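Local coordinates for uncharacterized RNA methyltransferase pyrab10780 (Pyrococcus abyssi, PDB 2JJQ), which catalyses the S-adenosyl-L-methionine-dependent methylation of uridine 54 in tRNA at carbon 5, giving 5-methyluridine, at residues F210-G215 with I229-N234; D132-K137 with S181-K186; T203-V208 with F253-L258; I168-E173 with Y223-S228. One frame throughout, in Å; residues are numbered along the deposited sequence.

Contact 1: F210-G215 with I229-N234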
# COMPACT_ATOMS: atom_id res chain seq x y z
N PHE A 210 18.02 -7.24 -3.42
CA PHE A 210 18.03 -8.56 -4.09
C PHE A 210 17.71 -9.60 -3.08
O PHE A 210 18.46 -9.81 -2.11
CB PHE A 210 19.43 -8.81 -4.75
CG PHE A 210 19.77 -7.74 -5.77
CD1 PHE A 210 19.01 -7.64 -6.95
CD2 PHE A 210 20.75 -6.81 -5.52
CE1 PHE A 210 19.27 -6.61 -7.90
CE2 PHE A 210 21.01 -5.79 -6.46
CZ PHE A 210 20.27 -5.70 -7.63
N VAL A 211 16.56 -10.26 -3.26
CA VAL A 211 16.17 -11.30 -2.35
C VAL A 211 16.52 -12.63 -3.00
O VAL A 211 16.13 -12.87 -4.14
CB VAL A 211 14.63 -11.25 -2.06
CG1 VAL A 211 14.22 -12.33 -1.11
CG2 VAL A 211 14.18 -9.81 -1.54
N THR A 212 17.25 -13.48 -2.28
CA THR A 212 17.80 -14.70 -2.81
C THR A 212 17.62 -15.87 -1.83
O THR A 212 17.22 -15.71 -0.67
CB THR A 212 19.32 -14.54 -3.06
OG1 THR A 212 19.99 -14.65 -1.81
CG2 THR A 212 19.67 -13.15 -3.74
N LYS A 213 17.92 -17.07 -2.32
CA LYS A 213 18.12 -18.17 -1.43
C LYS A 213 19.60 -18.17 -0.95
O LYS A 213 20.37 -17.23 -1.24
CB LYS A 213 17.71 -19.47 -2.14
CG LYS A 213 16.25 -19.44 -2.62
CD LYS A 213 15.23 -19.17 -1.52
CE LYS A 213 15.05 -20.33 -0.57
NZ LYS A 213 14.06 -20.07 0.54
N GLU A 214 19.99 -19.20 -0.21
CA GLU A 214 21.38 -19.32 0.27
C GLU A 214 22.34 -19.36 -0.92
O GLU A 214 22.05 -19.92 -1.98
CB GLU A 214 21.51 -20.55 1.19
CG GLU A 214 20.69 -20.50 2.52
CD GLU A 214 19.19 -20.89 2.37
OE1 GLU A 214 18.71 -21.08 1.21
OE2 GLU A 214 18.50 -21.03 3.42
N GLY A 215 23.49 -18.72 -0.78
CA GLY A 215 24.32 -18.54 -1.95
C GLY A 215 25.26 -17.38 -1.71
O GLY A 215 25.41 -16.91 -0.58
N ILE A 229 22.16 -0.48 -2.00
CA ILE A 229 21.97 -1.80 -2.57
C ILE A 229 21.97 -2.80 -1.40
O ILE A 229 22.87 -2.78 -0.58
CB ILE A 229 23.09 -2.19 -3.52
CG1 ILE A 229 23.20 -1.18 -4.66
CG2 ILE A 229 22.83 -3.65 -4.00
CD1 ILE A 229 24.60 -1.19 -5.33
N TYR A 230 20.95 -3.64 -1.32
CA TYR A 230 20.84 -4.61 -0.27
C TYR A 230 20.80 -6.00 -0.89
O TYR A 230 20.29 -6.17 -2.03
CB TYR A 230 19.53 -4.43 0.48
CG TYR A 230 19.68 -3.62 1.75
CD1 TYR A 230 19.86 -4.27 3.00
CD2 TYR A 230 19.63 -2.25 1.72
CE1 TYR A 230 19.97 -3.57 4.16
CE2 TYR A 230 19.74 -1.52 2.90
CZ TYR A 230 19.89 -2.18 4.13
OH TYR A 230 20.00 -1.44 5.31
N TRP A 231 21.37 -6.96 -0.16
CA TRP A 231 21.21 -8.37 -0.42
C TRP A 231 20.53 -8.99 0.79
O TRP A 231 21.04 -8.87 1.90
CB TRP A 231 22.58 -9.01 -0.64
CG TRP A 231 22.54 -10.50 -0.77
CD1 TRP A 231 21.49 -11.30 -1.20
CD2 TRP A 231 23.61 -11.38 -0.45
NE1 TRP A 231 21.88 -12.64 -1.18
CE2 TRP A 231 23.17 -12.72 -0.71
CE3 TRP A 231 24.94 -11.18 -0.04
CZ2 TRP A 231 24.01 -13.83 -0.54
CZ3 TRP A 231 25.76 -12.29 0.16
CH2 TRP A 231 25.29 -13.59 -0.08
N SER A 232 19.37 -9.64 0.59
CA SER A 232 18.61 -10.28 1.64
C SER A 232 18.46 -11.75 1.24
O SER A 232 18.30 -12.06 0.08
CB SER A 232 17.22 -9.67 1.80
OG SER A 232 17.30 -8.28 2.09
N VAL A 233 18.48 -12.63 2.22
CA VAL A 233 18.37 -14.06 1.98
C VAL A 233 17.10 -14.55 2.65
O VAL A 233 16.93 -14.46 3.88
CB VAL A 233 19.58 -14.85 2.48
CG1 VAL A 233 19.32 -16.35 2.32
CG2 VAL A 233 20.81 -14.46 1.71
N ASN A 234 16.18 -15.01 1.82
CA ASN A 234 14.94 -15.55 2.34
C ASN A 234 15.24 -16.99 2.74
O ASN A 234 15.36 -17.88 1.87
CB ASN A 234 13.81 -15.50 1.31
CG ASN A 234 12.64 -16.41 1.69
OD1 ASN A 234 12.47 -16.68 2.88
ND2 ASN A 234 11.89 -16.92 0.70
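The hydroxyl of T212 is gripped twice: T212 OG1 accepts the indole N-H of W231 (NE1 to OG1 2.8 Å, nearly straight at 168°) and passes its own proton to the carbonyl O of K213. The hydroxyl oxygen lies practically in the indole plane, so W231 is met edge-on, and the carbonyl O of F210 and that of G215 also line its rim. With CG of W231 anti to the backbone N (chi1 174°), the ring reaches edge-on toward the neighbouring segment and its six-membered end arrives at G215, where CH2 is 3.4 Å from G215 O. T212 CG2 touches the pyrrole end, the two side chains crossing at about a right angle.

Beneath these side chains the backbones run parallel. F210 N bonds to Y230 O, S232 N to F210 O (2.9 Å) and T212 N to S232 O, and N234 N meets T212 O at 2.8 Å just past the last bridged pair. On the face shared by W231, T212 and V233, the F210 ring takes CG2 of I229 at its edge, CE2 to CG2 3.7 Å. V211 and S232 point to the other face, and S232 OG bonds to N209. Beyond the strand end K213 folds back, bent at chi2 and chi3, to put NZ on N234 O at 2.9 Å; the amide of N234 is held by S236 and S238. Pairing of 206-212 with 228-233 is the one parallel step in an otherwise antiparallel five-stranded sheet.

Contact 2: D132-K137 with S181-K186; sequences DLAITK and SVWNIK
W183 is held to the end of strand 130-136 by both sides of its backbone: its N donates to I135 O (3.2 Å) and its O accepts from K137 N (2.8 Å), so T136 sits between the two bonds. The CA of T136 makes a further C-H...O contact with W183 O. A chi1 of -171° carries the indole of W183 away from its own backbone N and past A134, whose CB approaches CZ3 at 4.2 Å. CG1 of I185 lies above one indole face toward its rim; R193 adds a cation-pi contact and Y194 a ring contact.

The two bonds form a single beta bridge, with the segments running 94° apart: the loop between helix 162-178 and strand 192-199 crosses one of the two outermost strands of the five-stranded sheet and pairs with it at one residue, T136 with W183.

T136 presents its methyl to I185, CG2 to CD1 only 3.4 Å, a tight fit, while its OG1 bonds to G139 O. V182 packs, like I135, on I175 of the helix. Its two methyls have different partners: CG1 meets CG2 of I135 at 3.6 Å, the side chains crossing at about a right angle, and CG2 rests against the peptide joining T136 to K137.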
# COMPACT_ATOMS: atom_id res chain seq x y z
N ASP A 132 7.94 -5.01 -6.25
CA ASP A 132 8.63 -6.28 -5.98
C ASP A 132 8.57 -7.05 -7.29
O ASP A 132 7.48 -7.42 -7.77
CB ASP A 132 7.91 -7.02 -4.83
CG ASP A 132 7.91 -6.20 -3.49
OD1 ASP A 132 7.69 -4.96 -3.50
OD2 ASP A 132 8.11 -6.78 -2.41
N LEU A 133 9.72 -7.16 -7.96
CA LEU A 133 9.79 -7.83 -9.24
C LEU A 133 10.38 -9.22 -9.07
O LEU A 133 11.46 -9.39 -8.48
CB LEU A 133 10.68 -7.02 -10.19
CG LEU A 133 10.21 -5.60 -10.52
CD1 LEU A 133 11.36 -4.77 -11.07
CD2 LEU A 133 9.07 -5.68 -11.52
N ALA A 134 9.64 -10.23 -9.53
CA ALA A 134 10.17 -11.57 -9.55
C ALA A 134 11.19 -11.73 -10.69
O ALA A 134 11.01 -11.18 -11.78
CB ALA A 134 9.01 -12.63 -9.67
N ILE A 135 12.26 -12.50 -10.43
CA ILE A 135 13.35 -12.63 -11.42
C ILE A 135 13.42 -14.10 -11.80
O ILE A 135 13.90 -14.92 -11.06
CB ILE A 135 14.70 -12.15 -10.82
CG1 ILE A 135 14.55 -10.72 -10.24
CG2 ILE A 135 15.87 -12.28 -11.83
CD1 ILE A 135 15.70 -10.37 -9.32
N THR A 136 12.89 -14.45 -12.97
CA THR A 136 12.71 -15.87 -13.24
C THR A 136 13.33 -16.27 -14.57
O THR A 136 13.71 -15.43 -15.38
CB THR A 136 11.21 -16.26 -13.24
OG1 THR A 136 10.61 -15.78 -14.44
CG2 THR A 136 10.46 -15.59 -12.09
N LYS A 137 13.43 -17.59 -14.78
CA LYS A 137 13.96 -18.11 -16.03
C LYS A 137 13.26 -17.46 -17.24
O LYS A 137 13.91 -16.95 -18.16
CB LYS A 137 13.87 -19.64 -16.03
CG LYS A 137 14.28 -20.30 -17.34
CD LYS A 137 14.36 -21.83 -17.20
CE LYS A 137 14.41 -22.50 -18.57
NZ LYS A 137 13.20 -22.10 -19.38
N SER A 181 22.30 -17.36 -11.28
CA SER A 181 21.23 -18.35 -11.30
C SER A 181 19.91 -17.68 -10.88
O SER A 181 19.88 -16.95 -9.90
CB SER A 181 21.61 -19.53 -10.36
OG SER A 181 20.57 -19.98 -9.53
N VAL A 182 18.86 -17.86 -11.66
CA VAL A 182 17.58 -17.21 -11.33
C VAL A 182 16.45 -18.23 -11.04
O VAL A 182 16.64 -19.44 -11.12
CB VAL A 182 17.13 -16.17 -12.39
CG1 VAL A 182 18.15 -15.03 -12.54
CG2 VAL A 182 16.81 -16.85 -13.75
N TRP A 183 15.29 -17.72 -10.65
CA TRP A 183 14.22 -18.60 -10.12
C TRP A 183 13.62 -19.39 -11.24
O TRP A 183 13.15 -18.82 -12.25
CB TRP A 183 13.13 -17.72 -9.53
CG TRP A 183 12.04 -18.38 -8.73
CD1 TRP A 183 11.89 -19.69 -8.42
CD2 TRP A 183 11.01 -17.68 -8.05
NE1 TRP A 183 10.75 -19.88 -7.64
CE2 TRP A 183 10.22 -18.64 -7.37
CE3 TRP A 183 10.66 -16.33 -7.96
CZ2 TRP A 183 9.10 -18.28 -6.62
CZ3 TRP A 183 9.55 -15.98 -7.21
CH2 TRP A 183 8.79 -16.95 -6.54
N ASN A 184 13.62 -20.71 -11.07
CA ASN A 184 12.89 -21.59 -11.99
C ASN A 184 11.63 -21.93 -11.26
O ASN A 184 11.66 -22.71 -10.30
CB ASN A 184 13.67 -22.87 -12.17
CG ASN A 184 12.87 -23.94 -12.94
OD1 ASN A 184 11.67 -23.79 -13.18
ND2 ASN A 184 13.55 -25.02 -13.32
N ILE A 185 10.52 -21.34 -11.69
CA ILE A 185 9.24 -21.51 -10.97
C ILE A 185 8.66 -22.94 -11.00
O ILE A 185 8.02 -23.38 -10.05
CB ILE A 185 8.22 -20.52 -11.47
CG1 ILE A 185 8.63 -19.11 -11.04
CG2 ILE A 185 6.83 -20.88 -10.92
CD1 ILE A 185 8.06 -18.03 -11.92
N LYS A 186 8.92 -23.67 -12.08
CA LYS A 186 8.47 -25.06 -12.16
C LYS A 186 9.06 -25.95 -11.10
O LYS A 186 8.43 -26.93 -10.70
CB LYS A 186 8.84 -25.64 -13.52
CG LYS A 186 7.96 -25.19 -14.64
CD LYS A 186 8.22 -26.02 -15.89
CE LYS A 186 7.63 -25.37 -17.15
NZ LYS A 186 7.99 -26.20 -18.35

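Contact 3: T203-V208 with F253-L258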
# COMPACT_ATOMS: atom_id res chain seq x y z
N THR A 203 13.05 12.92 -2.45
CA THR A 203 14.47 12.98 -2.14
C THR A 203 15.32 12.47 -3.29
O THR A 203 16.51 12.74 -3.31
CB THR A 203 14.84 12.07 -0.95
OG1 THR A 203 14.49 10.72 -1.30
CG2 THR A 203 14.10 12.48 0.31
N GLU A 204 14.69 11.76 -4.24
CA GLU A 204 15.31 11.08 -5.37
C GLU A 204 16.28 9.94 -4.96
O GLU A 204 17.10 9.54 -5.74
CB GLU A 204 15.96 12.06 -6.33
CG GLU A 204 14.98 13.14 -6.74
CD GLU A 204 15.54 14.12 -7.76
OE1 GLU A 204 16.62 14.70 -7.51
OE2 GLU A 204 14.89 14.32 -8.79
N GLU A 205 16.20 9.44 -3.75
CA GLU A 205 17.12 8.37 -3.37
C GLU A 205 16.47 7.05 -3.79
O GLU A 205 15.24 6.95 -3.73
CB GLU A 205 17.31 8.38 -1.88
CG GLU A 205 18.15 9.56 -1.49
CD GLU A 205 18.43 9.69 -0.03
OE1 GLU A 205 18.03 8.85 0.82
OE2 GLU A 205 19.12 10.70 0.25
N VAL A 206 17.29 6.07 -4.17
CA VAL A 206 16.78 4.80 -4.65
C VAL A 206 17.48 3.68 -3.91
O VAL A 206 18.71 3.70 -3.76
CB VAL A 206 17.07 4.62 -6.13
CG1 VAL A 206 16.43 3.34 -6.67
CG2 VAL A 206 16.54 5.83 -6.88
N MET A 207 16.71 2.71 -3.47
CA MET A 207 17.23 1.49 -2.85
C MET A 207 16.83 0.25 -3.66
O MET A 207 15.69 0.15 -4.13
CB MET A 207 16.63 1.37 -1.44
CG MET A 207 16.87 -0.04 -0.79
SD MET A 207 16.07 -0.10 0.83
CE MET A 207 17.14 1.06 1.71
N VAL A 208 17.77 -0.67 -3.88
CA VAL A 208 17.43 -1.92 -4.56
C VAL A 208 17.77 -3.03 -3.59
O VAL A 208 18.77 -2.94 -2.88
CB VAL A 208 18.10 -2.08 -5.91
CG1 VAL A 208 19.60 -2.16 -5.76
CG2 VAL A 208 17.56 -3.32 -6.63
N PHE A 253 20.04 3.31 4.96
CA PHE A 253 18.59 3.62 4.76
C PHE A 253 18.50 4.68 3.68
O PHE A 253 19.37 5.56 3.61
CB PHE A 253 17.93 4.23 6.01
CG PHE A 253 18.04 3.43 7.23
CD1 PHE A 253 17.10 2.47 7.51
CD2 PHE A 253 19.08 3.65 8.12
CE1 PHE A 253 17.18 1.70 8.72
CE2 PHE A 253 19.16 2.89 9.31
CZ PHE A 253 18.23 1.95 9.59
N ILE A 254 17.47 4.62 2.83
CA ILE A 254 17.15 5.85 2.11
C ILE A 254 16.07 6.64 2.84
O ILE A 254 15.52 6.17 3.86
CB ILE A 254 16.73 5.60 0.64
CG1 ILE A 254 15.44 4.75 0.60
CG2 ILE A 254 17.96 4.91 -0.12
CD1 ILE A 254 14.79 4.67 -0.84
N ARG A 255 15.77 7.83 2.33
CA ARG A 255 14.73 8.62 2.96
C ARG A 255 13.64 9.01 1.98
O ARG A 255 13.88 9.26 0.78
CB ARG A 255 15.27 9.93 3.52
CG ARG A 255 16.15 9.79 4.73
CD ARG A 255 16.78 11.15 5.08
NE ARG A 255 17.78 10.94 6.16
CZ ARG A 255 17.99 11.79 7.18
NH1 ARG A 255 17.28 12.92 7.30
NH2 ARG A 255 18.91 11.52 8.09
N GLU A 256 12.44 9.10 2.53
CA GLU A 256 11.36 9.79 1.81
C GLU A 256 11.07 11.03 2.65
O GLU A 256 11.28 11.04 3.87
CB GLU A 256 10.08 8.94 1.73
CG GLU A 256 8.88 9.66 1.04
CD GLU A 256 9.23 10.03 -0.41
OE1 GLU A 256 8.81 9.29 -1.32
OE2 GLU A 256 9.97 11.03 -0.61
N ARG A 257 10.61 12.07 1.99
CA ARG A 257 10.30 13.28 2.73
C ARG A 257 8.88 13.73 2.45
O ARG A 257 8.51 13.89 1.26
CB ARG A 257 11.30 14.39 2.32
CG ARG A 257 10.92 15.74 2.87
CD ARG A 257 12.07 16.74 2.63
NE ARG A 257 12.97 16.65 3.76
CZ ARG A 257 13.15 17.67 4.61
NH1 ARG A 257 12.54 18.82 4.37
NH2 ARG A 257 13.96 17.54 5.65
N LEU A 258 8.08 13.89 3.51
CA LEU A 258 6.72 14.47 3.38
C LEU A 258 6.73 15.87 3.95
O LEU A 258 6.88 16.05 5.15
CB LEU A 258 5.71 13.62 4.17
CG LEU A 258 5.75 12.10 3.81
CD1 LEU A 258 4.50 11.45 4.53
CD2 LEU A 258 5.69 11.87 2.31
O HOH W 1 19.28 9.00 3.40
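T203 and E205 both bond to the backbone of R255, joining the start of strand 206-212 to strand 254-258 of the methyltransferase family region. T203 OG1 donates to the carbonyl O of R255 at 2.6 Å, and R255 N donates to E205 OE1 at 2.9 Å, reaching the carboxylate on its anti side and 32° out of its plane. The same T203 hydroxyl accepts from E205 N, closing an ST turn, and lies between the backbone N and carbonyl carbon of its own residue (chi1 60°), where it can serve both partners.

Water joins E205 OE1 at 2.9 Å and, weakly, F253 O. Ionic partners come from outside: E205 OE2 pairs with K251, and D262 takes both R255 and R257.

Apolar contact centres on I254, whose CD1 meets CB of M207 at 3.8 Å and whose CB rests on E205 CB. T203 CG2 lies against R257 CB, 3.9 Å away.

With side chains replacing strand-to-strand backbone bonds, the edge of hairpin 254-265 is fixed here by T203 and E205, and the ion pair with K251 and the donors at OE1 are consistent with an ionised E205.

Contact 4: I168-E173 with Y223-S228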
# COMPACT_ATOMS: atom_id res chain seq x y z
N ILE A 168 15.74 -2.55 -14.16
CA ILE A 168 15.55 -3.75 -14.93
C ILE A 168 16.70 -3.88 -15.94
O ILE A 168 17.34 -4.91 -16.05
CB ILE A 168 14.16 -3.79 -15.57
CG1 ILE A 168 13.10 -3.97 -14.45
CG2 ILE A 168 14.02 -5.03 -16.48
CD1 ILE A 168 11.66 -3.71 -14.95
N GLU A 169 17.01 -2.81 -16.63
CA GLU A 169 18.07 -2.97 -17.62
C GLU A 169 19.42 -3.30 -16.98
O GLU A 169 20.12 -4.19 -17.47
CB GLU A 169 18.11 -1.77 -18.56
CG GLU A 169 18.74 -0.53 -18.03
CD GLU A 169 18.78 0.55 -19.12
OE1 GLU A 169 17.70 1.00 -19.56
OE2 GLU A 169 19.91 0.92 -19.55
N ARG A 170 19.77 -2.67 -15.84
CA ARG A 170 20.99 -3.03 -15.13
C ARG A 170 20.92 -4.46 -14.61
O ARG A 170 21.93 -5.16 -14.51
CB ARG A 170 21.26 -2.12 -13.95
CG ARG A 170 21.27 -0.63 -14.23
CD ARG A 170 22.44 -0.19 -14.99
NE ARG A 170 22.55 1.28 -14.89
CZ ARG A 170 23.41 1.89 -14.08
NH1 ARG A 170 24.23 1.14 -13.36
NH2 ARG A 170 23.50 3.21 -14.03
N LEU A 171 19.73 -4.87 -14.19
CA LEU A 171 19.64 -6.19 -13.59
C LEU A 171 20.00 -7.24 -14.65
O LEU A 171 20.67 -8.23 -14.37
CB LEU A 171 18.20 -6.44 -13.09
CG LEU A 171 18.00 -7.84 -12.48
CD1 LEU A 171 18.99 -8.26 -11.38
CD2 LEU A 171 16.52 -7.95 -11.97
N LYS A 172 19.48 -7.04 -15.86
CA LYS A 172 19.73 -7.99 -16.94
C LYS A 172 21.25 -8.11 -17.22
O LYS A 172 21.78 -9.20 -17.37
CB LYS A 172 18.94 -7.58 -18.20
CG LYS A 172 17.46 -7.92 -18.05
CD LYS A 172 16.70 -7.35 -19.19
CE LYS A 172 15.27 -7.76 -19.14
NZ LYS A 172 14.45 -6.90 -20.06
N GLU A 173 21.95 -6.97 -17.20
CA GLU A 173 23.42 -6.98 -17.39
C GLU A 173 24.16 -7.73 -16.30
O GLU A 173 25.06 -8.53 -16.59
CB GLU A 173 23.95 -5.57 -17.41
CG GLU A 173 23.65 -4.78 -18.66
CD GLU A 173 23.88 -3.29 -18.42
OE1 GLU A 173 24.55 -2.94 -17.41
OE2 GLU A 173 23.38 -2.46 -19.22
N TYR A 223 27.36 -2.65 -11.11
CA TYR A 223 26.23 -2.76 -12.01
C TYR A 223 25.13 -1.77 -11.69
O TYR A 223 24.32 -1.47 -12.55
CB TYR A 223 25.66 -4.18 -11.94
CG TYR A 223 26.64 -5.16 -12.54
CD1 TYR A 223 26.65 -5.41 -13.92
CD2 TYR A 223 27.60 -5.77 -11.74
CE1 TYR A 223 27.58 -6.30 -14.48
CE2 TYR A 223 28.51 -6.65 -12.28
CZ TYR A 223 28.50 -6.91 -13.64
OH TYR A 223 29.43 -7.79 -14.16
N PHE A 224 25.10 -1.31 -10.45
CA PHE A 224 24.06 -0.35 -10.01
C PHE A 224 24.68 0.89 -9.39
O PHE A 224 25.70 0.79 -8.74
CB PHE A 224 23.12 -1.00 -8.98
CG PHE A 224 22.37 -2.17 -9.54
CD1 PHE A 224 21.12 -1.98 -10.10
CD2 PHE A 224 22.96 -3.44 -9.59
CE1 PHE A 224 20.44 -3.00 -10.66
CE2 PHE A 224 22.28 -4.50 -10.15
CZ PHE A 224 21.03 -4.28 -10.72
N ASP A 225 24.03 2.03 -9.61
CA ASP A 225 24.49 3.31 -9.09
C ASP A 225 23.53 3.92 -8.06
O ASP A 225 23.64 5.11 -7.73
CB ASP A 225 24.69 4.32 -10.22
CG ASP A 225 25.81 3.93 -11.13
OD1 ASP A 225 26.97 3.81 -10.61
OD2 ASP A 225 25.53 3.72 -12.35
N PHE A 226 22.65 3.10 -7.51
CA PHE A 226 21.63 3.62 -6.61
C PHE A 226 22.22 3.92 -5.23
O PHE A 226 23.31 3.44 -4.86
CB PHE A 226 20.47 2.60 -6.50
CG PHE A 226 19.74 2.37 -7.77
CD1 PHE A 226 19.42 3.45 -8.62
CD2 PHE A 226 19.34 1.06 -8.13
CE1 PHE A 226 18.71 3.22 -9.81
CE2 PHE A 226 18.64 0.82 -9.31
CZ PHE A 226 18.33 1.91 -10.17
N ASP A 227 21.54 4.75 -4.46
CA ASP A 227 22.04 5.14 -3.14
C ASP A 227 22.24 3.98 -2.17
O ASP A 227 23.11 4.03 -1.30
CB ASP A 227 21.04 6.09 -2.52
CG ASP A 227 20.71 7.24 -3.46
OD1 ASP A 227 21.24 8.34 -3.19
OD2 ASP A 227 19.98 7.01 -4.46
N SER A 228 21.39 2.96 -2.26
CA SER A 228 21.48 1.81 -1.33
C SER A 228 21.27 0.52 -2.15
O SER A 228 20.34 0.47 -2.99
CB SER A 228 20.38 1.95 -0.24
OG SER A 228 20.35 0.83 0.63
O HOH W 2 26.92 1.27 -13.18
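The helical segment 168-173 meets an irregular run, 223-228, and their backbones come nearest at R170 and Y223, with CA atoms 6.1 Å apart. R170 carries the polar part. Its chain, bent at chi2 (-71°), curls round the carbonyl of Y223, and NH1 donates to Y223 O at 2.7 Å. That oxygen lies near the guanidinium plane, yet the donor stands well above the carbonyl plane. Across its NH1/NH2 edge the guanidinium forms a salt bridge, NH2 to D225 OD2 at 2.7 Å; OD2 lies in the guanidinium plane and offers its anti lone pair, and a weak bond from NH1 reaches the same oxygen. The guanidinium and carboxylate planes are turned 74° apart, which suits the single-oxygen grip. A water donates to D225 OD2 at 2.9 Å, and E166 supplies NH2 with a second carboxylate, so the positive charge is probably balanced by two acids.

F224 is buried between the helix and the sheet. Its CE1 touches R170 CB at 3.5 Å and its CZ rests on L171 CA at 3.7 Å, while F210 of the sheet meets its ring. Y223 lays CE1 near E173 O, 4.0 Å away; F174 meets its ring, and its hydroxyl bonds to E178. Here the connection leading into strand 228-233 is fastened to helix 162-178, which packs across one face of the five-stranded sheet: a helix-on-sheet layer with F224 wedged between and a surface salt bridge.

In the fold
All four contacts lie in or beside the five-stranded mixed sheet 130-136, 192-199, 206-212, 228-233, 244-250. Contact 2 sits on its outermost strand 130-136, contact 1 joins its third and fourth strands, and contact 3 ties the start of 206-212 to hairpin 254-265. Contact 4 adds helix 162-178; L171 of that contact packs on F210 of contact 1 and on I135 of contact 2. Centres lie from 13 Å (contacts 1 and 2) to 26 Å (contacts 2 and 3) apart. Along the chain contact 2 closes before contacts 1 and 3 open, contact 1 nests inside contact 3, and contact 4 crosses the others. The sheet and its helix, probably part of the central region, are thus interlocked, and contact 3 connects them toward the catalytic, SAH-bound part.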